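PDB 6LZI: DNA mismatch repair protein MutL from Aquifex aeolicus, which probably binds and hydrolyses ATP through a Bergerat-fold ATPase domain, using the nucleotide cycle to control its endonuclease role in DNA mismatch repair. Local coordinates for residues K31-E36 with K50-G55; T54-E59 with V133-E138. One frame throughout, in Å; residues are numbered along the deposited sequence.

Contact 1 of 2, residues K31-E36 with K50-G55. With ADP (adenosine-5'-diphosphate), chain H.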
ATOM      1  N   LYS A  31     -10.274  -6.536   5.388  1.00 25.43           N
ATOM      2  CA  LYS A  31     -11.312  -5.530   5.139  1.00 30.11           C
ATOM      3  C   LYS A  31     -11.215  -4.366   6.094  1.00 27.56           C
ATOM      4  O   LYS A  31     -12.221  -3.851   6.613  1.00 29.69           O
ATOM      5  CB  LYS A  31     -12.736  -6.107   5.120  1.00 44.66           C
ATOM      6  CG  LYS A  31     -13.039  -7.390   5.842  1.00 49.83           C
ATOM      7  CD  LYS A  31     -14.467  -7.864   5.471  1.00 54.45           C
ATOM      8  CE  LYS A  31     -15.249  -8.456   6.639  1.00 60.25           C
ATOM      9  NZ  LYS A  31     -15.437  -7.549   7.833  1.00 58.65           N
ATOM     10  N   ALA A  32      -9.981  -3.899   6.276  1.00 20.81           N
ATOM     11  CA  ALA A  32      -9.783  -2.661   7.034  1.00 24.27           C
ATOM     12  C   ALA A  32     -10.352  -1.470   6.268  1.00 27.34           C
ATOM     13  O   ALA A  32     -10.300  -1.415   5.031  1.00 25.14           O
ATOM     14  CB  ALA A  32      -8.288  -2.474   7.285  1.00 21.02           C
ATOM     15  N   THR A  33     -10.976  -0.523   6.979  1.00 24.28           N
ATOM     16  CA  THR A  33     -11.335   0.752   6.326  1.00 24.12           C
ATOM     17  C   THR A  33     -10.402   1.908   6.720  1.00 19.20           C
ATOM     18  O   THR A  33     -10.519   3.017   6.173  1.00 20.36           O
ATOM     19  CB  THR A  33     -12.790   1.135   6.661  1.00 26.40           C
ATOM     20  OG1 THR A  33     -12.909   1.271   8.066  1.00 26.76           O
ATOM     21  CG2 THR A  33     -13.795   0.035   6.141  1.00 32.52           C
ATOM     22  N   LYS A  34      -9.468   1.676   7.643  1.00 21.80           N
ATOM     23  CA  LYS A  34      -8.477   2.666   8.022  1.00 22.23           C
ATOM     24  C   LYS A  34      -7.170   1.930   8.195  1.00 21.54           C
ATOM     25  O   LYS A  34      -7.134   0.943   8.946  1.00 22.03           O
ATOM     26  CB  LYS A  34      -8.902   3.343   9.336  1.00 22.40           C
ATOM     27  CG  LYS A  34     -10.297   3.897   9.138  1.00 29.15           C
ATOM     28  CD  LYS A  34     -10.478   5.278   9.733  1.00 37.63           C
ATOM     29  CE  LYS A  34     -11.894   5.812   9.368  1.00 42.14           C
ATOM     30  NZ  LYS A  34     -12.903   5.295  10.373  1.00 46.98           N
ATOM     31  N   VAL A  35      -6.173   2.321   7.394  1.00 19.44           N
ATOM     32  CA  VAL A  35      -4.840   1.750   7.443  1.00 17.73           C
ATOM     33  C   VAL A  35      -3.845   2.849   7.786  1.00 18.05           C
ATOM     34  O   VAL A  35      -3.760   3.866   7.085  1.00 21.89           O
ATOM     35  CB  VAL A  35      -4.501   1.125   6.089  1.00 20.86           C
ATOM     36  CG1 VAL A  35      -3.028   0.623   6.118  1.00 25.90           C
ATOM     37  CG2 VAL A  35      -5.492  -0.034   5.741  1.00 21.69           C
ATOM     38  N   GLU A  36      -3.061   2.627   8.824  1.00 19.72           N
ATOM     39  CA  GLU A  36      -2.140   3.657   9.278  1.00 20.33           C
ATOM     40  C   GLU A  36      -0.757   3.059   9.173  1.00 20.04           C
ATOM     41  O   GLU A  36      -0.530   1.965   9.711  1.00 19.77           O
ATOM     42  CB  GLU A  36      -2.433   3.990  10.729  1.00 24.57           C
ATOM     43  CG  GLU A  36      -1.546   5.083  11.300  1.00 34.46           C
ATOM     44  CD  GLU A  36      -1.938   5.337  12.753  1.00 42.37           C
ATOM     45  OE1 GLU A  36      -3.066   5.851  12.950  1.00 45.34           O
ATOM     46  OE2 GLU A  36      -1.178   4.936  13.668  1.00 44.67           O
ATOM     47  N   LYS A  50      -1.041  -0.377  11.209  1.00 19.69           N
ATOM     48  CA  LYS A  50      -2.164  -0.489  12.090  1.00 20.24           C
ATOM     49  C   LYS A  50      -3.381  -0.485  11.185  1.00 18.25           C
ATOM     50  O   LYS A  50      -3.480   0.358  10.283  1.00 19.40           O
ATOM     51  CB  LYS A  50      -2.232   0.676  13.010  1.00 19.12           C
ATOM     52  CG  LYS A  50      -3.397   0.543  14.066  1.00 23.64           C
ATOM     53  CD  LYS A  50      -3.258   1.825  14.870  1.00 24.76           C
ATOM     54  CE  LYS A  50      -4.258   1.879  16.031  1.00 31.30           C
ATOM     55  NZ  LYS A  50      -5.559   2.128  15.387  1.00 35.42           N
ATOM     56  N   ASP A  51      -4.325  -1.352  11.505  1.00 17.21           N
ATOM     57  CA  ASP A  51      -5.599  -1.392  10.787  1.00 17.22           C
ATOM     58  C   ASP A  51      -6.750  -1.681  11.746  1.00 19.64           C
ATOM     59  O   ASP A  51      -6.557  -2.152  12.894  1.00 18.26           O
ATOM     60  CB  ASP A  51      -5.547  -2.453   9.636  1.00 19.46           C
ATOM     61  CG  ASP A  51      -5.583  -3.890  10.115  1.00 20.97           C
ATOM     62  OD1 ASP A  51      -6.509  -4.285  10.914  1.00 23.87           O
ATOM     63  OD2 ASP A  51      -4.628  -4.656   9.732  1.00 18.48           O
ATOM     64  N   ASN A  52      -7.970  -1.368  11.262  1.00 19.75           N
ATOM     65  CA  ASN A  52      -9.199  -1.597  11.998  1.00 22.34           C
ATOM     66  C   ASN A  52     -10.021  -2.709  11.339  1.00 20.98           C
ATOM     67  O   ASN A  52     -11.250  -2.655  11.346  1.00 21.27           O
ATOM     68  CB  ASN A  52     -10.020  -0.293  12.084  1.00 24.09           C
ATOM     69  CG  ASN A  52     -10.538   0.149  10.704  1.00 24.36           C
ATOM     70  OD1 ASN A  52     -10.106  -0.384   9.662  1.00 21.92           O
ATOM     71  ND2 ASN A  52     -11.512   1.079  10.677  1.00 23.17           N
ATOM     72  N   GLY A  53      -9.344  -3.695  10.783  1.00 20.71           N
ATOM     73  CA  GLY A  53     -10.000  -4.845  10.196  1.00 26.18           C
ATOM     74  C   GLY A  53     -10.497  -5.820  11.242  1.00 27.51           C
ATOM     75  O   GLY A  53     -10.575  -5.546  12.443  1.00 30.61           O
ATOM     76  N   THR A  54     -10.774  -7.018  10.770  1.00 27.43           N
ATOM     77  CA  THR A  54     -11.468  -7.975  11.615  1.00 28.09           C
ATOM     78  C   THR A  54     -10.585  -8.571  12.696  1.00 26.30           C
ATOM     79  O   THR A  54     -11.092  -9.270  13.571  1.00 29.69           O
ATOM     80  CB  THR A  54     -12.014  -9.125  10.744  1.00 35.73           C
ATOM     81  OG1 THR A  54     -10.920  -9.972  10.373  1.00 43.00           O
ATOM     82  CG2 THR A  54     -12.569  -8.575   9.511  1.00 43.34           C
ATOM     83  N   GLY A  55      -9.261  -8.377  12.604  1.00 26.63           N
ATOM     84  CA  GLY A  55      -8.352  -8.987  13.547  1.00 26.19           C
ATOM     85  C   GLY A  55      -8.223 -10.504  13.387  1.00 29.46           C
ATOM     86  O   GLY A  55      -8.666 -11.121  12.411  1.00 34.24           O
TER
HETATM   87  PB  ADP H 407      -1.269 -14.683   3.474  1.00 32.34           P
HETATM   88  O1B ADP H 407      -1.764 -13.290   3.674  1.00 26.41           O
HETATM   89  O2B ADP H 407      -2.319 -15.743   3.895  1.00 33.18           O
HETATM   90  O3B ADP H 407      -0.805 -14.923   2.054  1.00 35.93           O
HETATM   91  PA  ADP H 407       0.507 -13.812   5.549  1.00 29.16           P
HETATM   92  O1A ADP H 407       1.750 -14.404   6.145  1.00 27.95           O
HETATM   93  O2A ADP H 407       0.669 -12.449   4.968  1.00 21.34           O
HETATM   94  O3A ADP H 407      -0.006 -14.916   4.423  1.00 31.48           O
HETATM   95  O5' ADP H 407      -0.620 -13.617   6.690  1.00 29.56           O
HETATM   96  C5' ADP H 407      -1.000 -14.886   7.225  1.00 33.50           C
HETATM   97  C4' ADP H 407      -2.426 -14.834   7.765  1.00 34.04           C
HETATM   98  O4' ADP H 407      -2.460 -13.989   8.888  1.00 30.90           O
HETATM   99  C3' ADP H 407      -3.489 -14.301   6.827  1.00 28.51           C
HETATM  100  O3' ADP H 407      -4.059 -15.400   6.064  1.00 33.17           O
HETATM  101  C2' ADP H 407      -4.533 -13.766   7.788  1.00 26.31           C
HETATM  102  O2' ADP H 407      -5.291 -14.955   8.186  1.00 30.85           O
HETATM  103  C1' ADP H 407      -3.712 -13.340   8.981  1.00 24.26           C
HETATM  104  N9  ADP H 407      -3.425 -11.912   8.985  1.00 23.12           N
HETATM  105  C8  ADP H 407      -2.243 -11.295   8.708  1.00 22.37           C
HETATM  106  N7  ADP H 407      -2.352  -9.947   8.842  1.00 20.33           N
HETATM  107  C5  ADP H 407      -3.649  -9.735   9.187  1.00 21.65           C
HETATM  108  C6  ADP H 407      -4.412  -8.517   9.472  1.00 20.71           C
HETATM  109  N6  ADP H 407      -3.812  -7.299   9.371  1.00 22.42           N
HETATM  110  N1  ADP H 407      -5.725  -8.666   9.803  1.00 21.97           N
HETATM  111  C2  ADP H 407      -6.294  -9.941   9.850  1.00 20.06           C
HETATM  112  N3  ADP H 407      -5.652 -11.086   9.628  1.00 22.08           N
HETATM  113  C4  ADP H 407      -4.330 -11.002   9.312  1.00 23.93           C
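Asn52 turns its carboxamide across the chain leading from Ala32 to Lys34, and both ends of the amide are used. Its CG sits between its own backbone N and carbonyl carbon (chi1 67°), a rotation that directs the group to the facing segment. OD1 accepts twice: Thr33 N, at 2.8 Å from it, lies in the carbonyl plane on a lone pair, whereas Lys34 N, 3.0 Å from the same OD1, stands 42° out of that plane. ND2 gives a straighter bond to Thr33 OG1 at 3.0 Å, close to the amide plane, with the two side chains crossing at about a right angle. Three bonds thus fix the rotation of the amide, and the Lys34 CG methylene packs against ND2.

Further into the strands, Glu36 and Lys50 form an antiparallel hydrogen-bonded pair, Glu36 N reaching Lys50 O at 2.7 Å. Their side chains rise from the same face and touch through their CB atoms and, farther out, where Glu36 OE2 lies against Lys50 CD; Glu36 OE1 and Lys50 NZ stay 5.1 Å apart, and OE2 makes a salt bridge with Arg48. On the other face, Asp51 CB rests on Ala32 CB at 3.6 Å.

Asp51 OD1 accepts from Gly53 N at 2.9 Å, closing an Asx turn, while OD2 accepts from N6 of ADP at 2.8 Å and also bonds Ser27 OG. Lys31 is the C-prime residue of the Schellman motif ending helix 16-29, and its side chain crosses that of Thr54 at about a right angle, NZ and CG nearest the CG2 methyl. The Asx turn at the open end of the hairpin probably helps to orient the carboxylate, whose OD2 meets the exocyclic amine of adenine as in other Bergerat-fold ATPases.

Contact 2 of 2, residues T54-E59 with V133-E138. With ADP (adenosine-5'-diphosphate), chain H.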
ATOM      1  N   THR A  54     -10.774  -7.018  10.770  1.00 27.43           N
ATOM      2  CA  THR A  54     -11.468  -7.975  11.615  1.00 28.09           C
ATOM      3  C   THR A  54     -10.585  -8.571  12.696  1.00 26.30           C
ATOM      4  O   THR A  54     -11.092  -9.270  13.571  1.00 29.69           O
ATOM      5  CB  THR A  54     -12.014  -9.125  10.744  1.00 35.73           C
ATOM      6  OG1 THR A  54     -10.920  -9.972  10.373  1.00 43.00           O
ATOM      7  CG2 THR A  54     -12.569  -8.575   9.511  1.00 43.34           C
ATOM      8  N   GLY A  55      -9.261  -8.377  12.604  1.00 26.63           N
ATOM      9  CA  GLY A  55      -8.352  -8.987  13.547  1.00 26.19           C
ATOM     10  C   GLY A  55      -8.223 -10.504  13.387  1.00 29.46           C
ATOM     11  O   GLY A  55      -8.666 -11.121  12.411  1.00 34.24           O
ATOM     12  N   ILE A  56      -7.501 -11.072  14.344  1.00 25.88           N
ATOM     13  CA  ILE A  56      -7.073 -12.466  14.322  1.00 32.89           C
ATOM     14  C   ILE A  56      -7.458 -13.050  15.665  1.00 33.78           C
ATOM     15  O   ILE A  56      -7.233 -12.407  16.706  1.00 28.23           O
ATOM     16  CB  ILE A  56      -5.554 -12.606  14.063  1.00 29.68           C
ATOM     17  CG1 ILE A  56      -5.176 -11.868  12.763  1.00 31.18           C
ATOM     18  CG2 ILE A  56      -5.130 -14.074  13.965  1.00 26.56           C
ATOM     19  CD1 ILE A  56      -3.752 -11.378  12.741  1.00 30.33           C
ATOM     20  N   HIS A  57      -8.119 -14.216  15.638  1.00 32.00           N
ATOM     21  CA  HIS A  57      -8.539 -14.838  16.878  1.00 33.29           C
ATOM     22  C   HIS A  57      -7.293 -15.145  17.687  1.00 29.02           C
ATOM     23  O   HIS A  57      -6.259 -15.491  17.091  1.00 31.19           O
ATOM     24  CB  HIS A  57      -9.314 -16.137  16.645  1.00 41.46           C
ATOM     25  CG  HIS A  57      -9.944 -16.668  17.893  1.00 43.26           C
ATOM     26  ND1 HIS A  57      -9.238 -17.388  18.833  1.00 40.27           N
ATOM     27  CD2 HIS A  57     -11.198 -16.529  18.388  1.00 43.80           C
ATOM     28  CE1 HIS A  57     -10.035 -17.689  19.840  1.00 42.42           C
ATOM     29  NE2 HIS A  57     -11.228 -17.173  19.599  1.00 44.11           N
ATOM     30  N   PRO A  58      -7.330 -14.992  19.016  1.00 30.24           N
ATOM     31  CA  PRO A  58      -6.149 -15.362  19.824  1.00 33.29           C
ATOM     32  C   PRO A  58      -5.589 -16.748  19.524  1.00 35.43           C
ATOM     33  O   PRO A  58      -4.364 -16.932  19.562  1.00 35.57           O
ATOM     34  CB  PRO A  58      -6.682 -15.303  21.269  1.00 39.61           C
ATOM     35  CG  PRO A  58      -7.795 -14.332  21.227  1.00 40.69           C
ATOM     36  CD  PRO A  58      -8.440 -14.519  19.868  1.00 35.77           C
ATOM     37  N   GLU A  59      -6.454 -17.739  19.266  1.00 37.98           N
ATOM     38  CA  GLU A  59      -5.967 -19.086  18.970  1.00 42.85           C
ATOM     39  C   GLU A  59      -5.170 -19.155  17.671  1.00 43.42           C
ATOM     40  O   GLU A  59      -4.412 -20.115  17.477  1.00 46.89           O
ATOM     41  CB  GLU A  59      -7.137 -20.080  18.931  1.00 46.44           C
ATOM     42  CG  GLU A  59      -7.906 -20.124  20.239  1.00 55.70           C
ATOM     43  CD  GLU A  59      -8.729 -21.383  20.401  1.00 64.81           C
ATOM     44  OE1 GLU A  59      -8.105 -22.445  20.590  1.00 71.34           O
ATOM     45  OE2 GLU A  59      -9.983 -21.314  20.346  1.00 64.73           O
ATOM     46  N   VAL A 133     -10.239  -3.233  18.388  1.00 26.62           N
ATOM     47  CA  VAL A 133     -10.358  -4.282  17.377  1.00 26.50           C
ATOM     48  C   VAL A 133      -9.500  -3.955  16.168  1.00 21.74           C
ATOM     49  O   VAL A 133      -9.444  -2.804  15.687  1.00 27.17           O
ATOM     50  CB  VAL A 133     -11.828  -4.463  16.936  1.00 21.76           C
ATOM     51  CG1 VAL A 133     -11.854  -5.466  15.762  1.00 27.28           C
ATOM     52  CG2 VAL A 133     -12.682  -4.924  18.070  1.00 24.07           C
ATOM     53  N   GLY A 134      -8.804  -4.959  15.685  1.00 20.97           N
ATOM     54  CA  GLY A 134      -7.956  -4.830  14.502  1.00 17.00           C
ATOM     55  C   GLY A 134      -6.540  -5.362  14.793  1.00 20.39           C
ATOM     56  O   GLY A 134      -6.329  -6.166  15.700  1.00 20.81           O
ATOM     57  N   THR A 135      -5.565  -4.944  13.987  1.00 18.61           N
ATOM     58  CA  THR A 135      -4.227  -5.554  14.000  1.00 20.15           C
ATOM     59  C   THR A 135      -3.165  -4.491  13.856  1.00 17.27           C
ATOM     60  O   THR A 135      -3.346  -3.528  13.115  1.00 18.63           O
ATOM     61  CB  THR A 135      -4.101  -6.571  12.825  1.00 22.46           C
ATOM     62  OG1 THR A 135      -5.110  -7.575  12.969  1.00 23.09           O
ATOM     63  CG2 THR A 135      -2.754  -7.245  12.792  1.00 22.85           C
ATOM     64  N   GLU A 136      -2.078  -4.630  14.612  1.00 15.00           N
ATOM     65  CA  GLU A 136      -0.949  -3.721  14.528  1.00 20.79           C
ATOM     66  C   GLU A 136       0.310  -4.579  14.443  1.00 18.43           C
ATOM     67  O   GLU A 136       0.501  -5.465  15.273  1.00 21.09           O
ATOM     68  CB  GLU A 136      -0.925  -2.802  15.770  1.00 18.40           C
ATOM     69  CG  GLU A 136       0.207  -1.805  15.641  1.00 20.24           C
ATOM     70  CD  GLU A 136      -0.078  -0.630  16.565  1.00 24.42           C
ATOM     71  OE1 GLU A 136      -0.098   0.494  16.054  1.00 30.06           O
ATOM     72  OE2 GLU A 136      -0.468  -0.944  17.702  1.00 30.45           O
ATOM     73  N   VAL A 137       1.163  -4.333  13.440  1.00 18.49           N
ATOM     74  CA  VAL A 137       2.403  -5.080  13.266  1.00 20.84           C
ATOM     75  C   VAL A 137       3.541  -4.068  13.330  1.00 19.88           C
ATOM     76  O   VAL A 137       3.467  -2.985  12.709  1.00 19.23           O
ATOM     77  CB  VAL A 137       2.371  -5.829  11.907  1.00 16.74           C
ATOM     78  CG1 VAL A 137       3.653  -6.689  11.750  1.00 17.95           C
ATOM     79  CG2 VAL A 137       1.149  -6.706  11.900  1.00 23.27           C
ATOM     80  N   GLU A 138       4.575  -4.384  14.126  1.00 19.27           N
ATOM     81  CA  GLU A 138       5.762  -3.532  14.254  1.00 19.52           C
ATOM     82  C   GLU A 138       6.939  -4.375  13.829  1.00 24.77           C
ATOM     83  O   GLU A 138       7.170  -5.434  14.402  1.00 23.94           O
ATOM     84  CB  GLU A 138       5.957  -3.062  15.702  1.00 22.91           C
ATOM     85  CG  GLU A 138       4.754  -2.242  16.055  1.00 26.80           C
ATOM     86  CD  GLU A 138       4.841  -1.609  17.409  1.00 31.61           C
ATOM     87  OE1 GLU A 138       5.921  -1.700  18.012  1.00 32.04           O
ATOM     88  OE2 GLU A 138       3.818  -1.039  17.842  1.00 32.98           O
TER
HETATM   89  PB  ADP H 407      -1.269 -14.683   3.474  1.00 32.34           P
HETATM   90  O1B ADP H 407      -1.764 -13.290   3.674  1.00 26.41           O
HETATM   91  O2B ADP H 407      -2.319 -15.743   3.895  1.00 33.18           O
HETATM   92  O3B ADP H 407      -0.805 -14.923   2.054  1.00 35.93           O
HETATM   93  PA  ADP H 407       0.507 -13.812   5.549  1.00 29.16           P
HETATM   94  O1A ADP H 407       1.750 -14.404   6.145  1.00 27.95           O
HETATM   95  O2A ADP H 407       0.669 -12.449   4.968  1.00 21.34           O
HETATM   96  O3A ADP H 407      -0.006 -14.916   4.423  1.00 31.48           O
HETATM   97  O5' ADP H 407      -0.620 -13.617   6.690  1.00 29.56           O
HETATM   98  C5' ADP H 407      -1.000 -14.886   7.225  1.00 33.50           C
HETATM   99  C4' ADP H 407      -2.426 -14.834   7.765  1.00 34.04           C
HETATM  100  O4' ADP H 407      -2.460 -13.989   8.888  1.00 30.90           O
HETATM  101  C3' ADP H 407      -3.489 -14.301   6.827  1.00 28.51           C
HETATM  102  O3' ADP H 407      -4.059 -15.400   6.064  1.00 33.17           O
HETATM  103  C2' ADP H 407      -4.533 -13.766   7.788  1.00 26.31           C
HETATM  104  O2' ADP H 407      -5.291 -14.955   8.186  1.00 30.85           O
HETATM  105  C1' ADP H 407      -3.712 -13.340   8.981  1.00 24.26           C
HETATM  106  N9  ADP H 407      -3.425 -11.912   8.985  1.00 23.12           N
HETATM  107  C8  ADP H 407      -2.243 -11.295   8.708  1.00 22.37           C
HETATM  108  N7  ADP H 407      -2.352  -9.947   8.842  1.00 20.33           N
HETATM  109  C5  ADP H 407      -3.649  -9.735   9.187  1.00 21.65           C
HETATM  110  C6  ADP H 407      -4.412  -8.517   9.472  1.00 20.71           C
HETATM  111  N6  ADP H 407      -3.812  -7.299   9.371  1.00 22.42           N
HETATM  112  N1  ADP H 407      -5.725  -8.666   9.803  1.00 21.97           N
HETATM  113  C2  ADP H 407      -6.294  -9.941   9.850  1.00 20.06           C
HETATM  114  N3  ADP H 407      -5.652 -11.086   9.628  1.00 22.08           N
HETATM  115  C4  ADP H 407      -4.330 -11.002   9.312  1.00 23.93           C
HETATM  116  O   HOH W   1      -7.040  -6.865  11.276  1.00 21.17           O
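A single water oxygen is gripped by both segments: Gly55 N donates to it at 3.0 Å and Thr135 OG1 donates to it at 2.7 Å. The same water has two further close polar neighbours, N1 of ADP at 2.7 Å and Asp51 OD1 at 2.7 Å. No direct hydrogen bond joins the segments, so the water supplies their polar link and brings it close to N1 of the base.

The rest is van der Waals contact with one face of the adenine. Ile56 has CG1 anti to its carbonyl carbon (chi1 -55°), and the branch runs over the ring: CG1 stands above N3 at 3.3 Å, and CD1 sits above C4 at 3.5 Å. Thr135 covers the N1 and N6 side of the same face, its CB 3.5 Å from N6, while its OG1 lies above N1 and not beside it. Gly55 brings its CA against that hydroxyl, where the two chains are closest. These side chains help form one wall of the nucleotide pocket. Farther along, His57 is the N-cap of the short helix 58-61, its ND1 accepting from Glu59 N at 2.8 Å with the donor near the ring plane.

Thr135 OG1 is also hydrogen-bonded to Ser105 OG, which reaches Gly134 O as well. Strand 134-140 runs between strands 100-106 and 46-51 in the large sheet, as the backbone bonds of Gly134 with Arg106 and of Thr135 with Asp51 attest, and the loop from Thr54 to His57 crosses its beginning before entering helix 58-61.

Overall arrangement
The two contacts meet at the adenine of ADP and share Thr54 and Gly55, their centres about 9 Å apart. Contact 1 is partly buried and pairs neighbouring strands 34-40 and 46-51, with backbone bonds and, on its more exposed side, the single carboxamide of Asn52 bonded to the 33-34 backbone and Thr33. Contact 2 is buried and has no direct hydrogen bonds, relying on a bridging water. Strands 46-51 and 134-140 are adjacent in the same sheet, and Asp51 N lies 2.9 Å from Thr135 O, a probable hydrogen bond joining the contacts. Contact 1 thus recognises the adenine amine by a carboxylate, whereas contact 2 adds van der Waals cover of one adenine face and a water near N1.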